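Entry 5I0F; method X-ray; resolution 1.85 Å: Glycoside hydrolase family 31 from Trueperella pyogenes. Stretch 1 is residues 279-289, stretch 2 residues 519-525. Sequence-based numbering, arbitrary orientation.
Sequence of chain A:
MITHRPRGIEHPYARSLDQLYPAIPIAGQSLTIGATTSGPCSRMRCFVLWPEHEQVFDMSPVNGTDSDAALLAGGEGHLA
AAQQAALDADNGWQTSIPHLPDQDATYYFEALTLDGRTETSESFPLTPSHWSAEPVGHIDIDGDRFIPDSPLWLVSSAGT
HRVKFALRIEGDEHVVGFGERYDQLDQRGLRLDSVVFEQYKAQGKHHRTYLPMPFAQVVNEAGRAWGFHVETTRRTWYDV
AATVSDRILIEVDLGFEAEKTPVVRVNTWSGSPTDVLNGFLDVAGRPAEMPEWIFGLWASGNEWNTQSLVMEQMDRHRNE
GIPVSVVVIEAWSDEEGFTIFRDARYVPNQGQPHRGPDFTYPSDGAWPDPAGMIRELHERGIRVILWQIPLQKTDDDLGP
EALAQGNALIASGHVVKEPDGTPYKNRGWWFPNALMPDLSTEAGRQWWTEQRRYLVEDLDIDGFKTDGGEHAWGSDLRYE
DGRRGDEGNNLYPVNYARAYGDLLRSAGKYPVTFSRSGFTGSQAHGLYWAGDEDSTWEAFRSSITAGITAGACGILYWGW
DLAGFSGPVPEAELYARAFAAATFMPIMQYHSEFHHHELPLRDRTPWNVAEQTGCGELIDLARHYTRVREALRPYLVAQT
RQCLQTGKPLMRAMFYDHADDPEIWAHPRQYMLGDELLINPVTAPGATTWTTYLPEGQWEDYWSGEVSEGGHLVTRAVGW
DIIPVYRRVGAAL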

# COMPACT_ATOMS: atom_id res chain seq x y z
N GLY A 279 5.01 -17.87 13.89
CA GLY A 279 6.38 -18.00 13.44
C GLY A 279 6.81 -16.77 12.67
O GLY A 279 7.87 -16.18 12.94
N PHE A 280 5.99 -16.39 11.71
CA PHE A 280 6.24 -15.19 10.91
C PHE A 280 6.30 -13.91 11.76
O PHE A 280 7.25 -13.12 11.65
CB PHE A 280 5.20 -15.09 9.79
CG PHE A 280 5.42 -13.90 8.86
CD1 PHE A 280 6.67 -13.65 8.29
CD2 PHE A 280 4.37 -13.04 8.56
CE1 PHE A 280 6.86 -12.55 7.45
CE2 PHE A 280 4.55 -11.96 7.70
CZ PHE A 280 5.81 -11.72 7.15
N LEU A 281 5.35 -13.76 12.67
CA LEU A 281 5.35 -12.60 13.58
C LEU A 281 6.60 -12.50 14.47
O LEU A 281 7.08 -11.38 14.74
CB LEU A 281 4.09 -12.60 14.45
CG LEU A 281 2.78 -12.42 13.69
CD1 LEU A 281 1.63 -12.32 14.68
CD2 LEU A 281 2.80 -11.22 12.77
N ASP A 282 7.12 -13.64 14.92
CA ASP A 282 8.38 -13.67 15.65
C ASP A 282 9.54 -13.05 14.84
O ASP A 282 10.42 -12.44 15.43
CB ASP A 282 8.76 -15.09 16.08
CG ASP A 282 7.94 -15.59 17.26
OD1 ASP A 282 7.38 -14.76 18.02
OD2 ASP A 282 7.87 -16.83 17.42
N VAL A 283 9.53 -13.21 13.52
CA VAL A 283 10.55 -12.66 12.65
C VAL A 283 10.23 -11.21 12.22
O VAL A 283 11.10 -10.33 12.24
CB VAL A 283 10.73 -13.59 11.43
CG1 VAL A 283 11.57 -12.95 10.33
CG2 VAL A 283 11.37 -14.90 11.88
N ALA A 284 8.97 -10.97 11.86
CA ALA A 284 8.54 -9.68 11.30
C ALA A 284 8.35 -8.58 12.32
O ALA A 284 8.72 -7.45 12.05
CB ALA A 284 7.28 -9.85 10.48
N GLY A 285 7.79 -8.90 13.48
CA GLY A 285 7.38 -7.93 14.50
C GLY A 285 5.90 -8.14 14.74
O GLY A 285 5.21 -8.64 13.88
N ARG A 286 5.44 -7.79 15.93
CA ARG A 286 4.06 -8.04 16.34
C ARG A 286 3.28 -6.74 16.50
O ARG A 286 3.87 -5.73 16.81
CB ARG A 286 4.05 -8.78 17.68
CG ARG A 286 4.42 -10.24 17.55
CD ARG A 286 4.53 -10.93 18.89
NE ARG A 286 4.91 -12.33 18.69
CZ ARG A 286 4.08 -13.32 18.40
NH1 ARG A 286 2.75 -13.13 18.28
NH2 ARG A 286 4.57 -14.55 18.24
N PRO A 287 1.95 -6.77 16.31
CA PRO A 287 1.15 -5.56 16.59
C PRO A 287 1.34 -5.01 18.00
O PRO A 287 1.53 -5.79 18.95
CB PRO A 287 -0.31 -5.99 16.36
CG PRO A 287 -0.29 -7.44 16.06
CD PRO A 287 1.12 -7.91 15.90
N ALA A 288 1.31 -3.69 18.09
CA ALA A 288 1.44 -2.92 19.33
C ALA A 288 0.11 -2.86 20.08
O ALA A 288 -0.95 -2.99 19.45
CB ALA A 288 1.87 -1.49 18.95
N GLU A 289 0.15 -2.61 21.39
CA GLU A 289 -1.07 -2.25 22.14
C GLU A 289 -1.60 -0.88 21.65
O GLU A 289 -0.81 0.03 21.37
CB GLU A 289 -0.80 -2.13 23.63
CG GLU A 289 -0.34 -3.40 24.36
CD GLU A 289 0.96 -3.20 25.10
OE1 GLU A 289 1.07 -3.52 26.26
OE2 GLU A 289 1.91 -2.70 24.47
N PHE A 519 5.32 -3.23 4.29
CA PHE A 519 6.12 -4.38 3.94
C PHE A 519 6.32 -5.21 5.23
O PHE A 519 5.73 -4.89 6.27
CB PHE A 519 7.48 -3.96 3.31
CG PHE A 519 8.09 -5.01 2.42
CD1 PHE A 519 7.56 -5.28 1.18
CD2 PHE A 519 9.22 -5.73 2.83
CE1 PHE A 519 8.13 -6.24 0.33
CE2 PHE A 519 9.78 -6.70 2.02
CZ PHE A 519 9.25 -6.97 0.77
N THR A 520 7.08 -6.29 5.16
CA THR A 520 7.47 -7.04 6.36
C THR A 520 7.98 -6.08 7.42
O THR A 520 8.82 -5.23 7.12
CB THR A 520 8.59 -8.04 5.99
OG1 THR A 520 8.24 -8.74 4.80
CG2 THR A 520 8.84 -9.03 7.10
N GLY A 521 7.46 -6.20 8.65
CA GLY A 521 7.74 -5.27 9.74
C GLY A 521 6.66 -4.22 10.01
O GLY A 521 6.58 -3.71 11.13
N SER A 522 5.81 -3.93 9.01
CA SER A 522 4.68 -3.02 9.20
C SER A 522 3.70 -3.44 10.32
O SER A 522 3.03 -2.57 10.90
CB SER A 522 3.94 -2.78 7.89
OG SER A 522 4.76 -2.08 6.97
N GLN A 523 3.67 -4.73 10.65
CA GLN A 523 2.81 -5.27 11.72
C GLN A 523 3.01 -4.52 13.06
O GLN A 523 2.04 -4.34 13.82
CB GLN A 523 3.09 -6.76 11.95
CG GLN A 523 2.81 -7.70 10.78
CD GLN A 523 4.00 -7.97 9.86
OE1 GLN A 523 4.93 -7.15 9.75
NE2 GLN A 523 3.96 -9.11 9.17
N ALA A 524 4.24 -4.08 13.34
CA ALA A 524 4.57 -3.39 14.57
C ALA A 524 4.22 -1.90 14.63
O ALA A 524 4.32 -1.29 15.70
CB ALA A 524 6.07 -3.57 14.88
N HIS A 525 3.80 -1.30 13.51
CA HIS A 525 3.77 0.15 13.39
C HIS A 525 2.39 0.66 13.01
O HIS A 525 2.14 0.98 11.85
CB HIS A 525 4.83 0.63 12.38
CG HIS A 525 6.23 0.22 12.74
ND1 HIS A 525 6.85 0.64 13.90
CD2 HIS A 525 7.12 -0.56 12.10
CE1 HIS A 525 8.06 0.13 13.96
NE2 HIS A 525 8.24 -0.63 12.89

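The end of a helix (279-284) and the loop that follows it meet a type II turn and a short 3-10 segment, with every touching pair at least 235 residues apart in sequence. Together the two sides bury 396 Å². With hydrogens placed, no hydrogen bond crosses the interface; the evidence is for van der Waals packing supplemented by three CA-H...O contacts.

Phe-519 opens the beta turn, which closes at Ser-522 through Ser-522 N to Phe-519 O (2.9 Å). Its own side chain stays out of reach of the helix, while Phe-519 N donates to Ser-522 OG at 3.0 Å, with an N-H...acceptor angle of 163°, close to linear.

Thr-520 is the first residue to touch stretch 1. Its CG2 methyl lies 3.8 Å from Ala-284 CB and 4.1 Å from Phe-280 CZ, ordinary apolar distances. Phe-280 reaches this site because its t rotamer (chi1 -177°) brings the ring nearer than its sideways CA-to-CB bond would suggest.

Gly-521 takes the turn's positive phi (101°), where a CB would be jammed against the preceding carbonyl oxygen. Here the backbones come close, with Gly-521 CA 4.7 Å from Ala-284 CA, and Gly-521 CA approaches Ala-284 O at 3.3 Å with 155° at the hydrogen. The CA-to-CB bond of Ser-522 points away, and the residue adds no contact.

Gln-523 loses the most area to the other stretch, 103 Å². Its OE1 accepts from Gly-521 N at 2.9 Å (134°), tying the side chain back to the turn. Its NE2 sits 3.3 Å from Phe-280 CE2, obliquely to the ring, and 3.6 Å from Ala-284 CB; the amide nitrogen's hydrogen bonding is met elsewhere in the structure. The aliphatic part packs too, with Gln-523 CG 4.0 Å from Leu-281 CD2 and Gln-523 CB 3.4 Å from Gly-285 O. Gln-523 O receives a CA-H...O contact from Pro-287 CA (3.2 Å, 145°). Pro-287 N is 3.5 Å from the same Gln-523 O but has no hydrogen to share.

Ala-524 continues the backbone pairing: its CA lies 4.5 Å from Pro-287 CA and 3.3 Å from Arg-286 O, with 142° at the hydrogen. An ideal CB on Gly-285 would fall a tight 3.4 Å from Ala-524 CB, although the positive phi of Gly-285 (122°) already calls for glycine. Arg-286 contributes backbone here; its CA-to-CB bond points away, and within its own stretch it forms a salt bridge, Arg-286 NH2 to Asp-282 OD1 at 2.8 Å. The CA-to-CB bond of His-525 also points away, and the residue makes no contact.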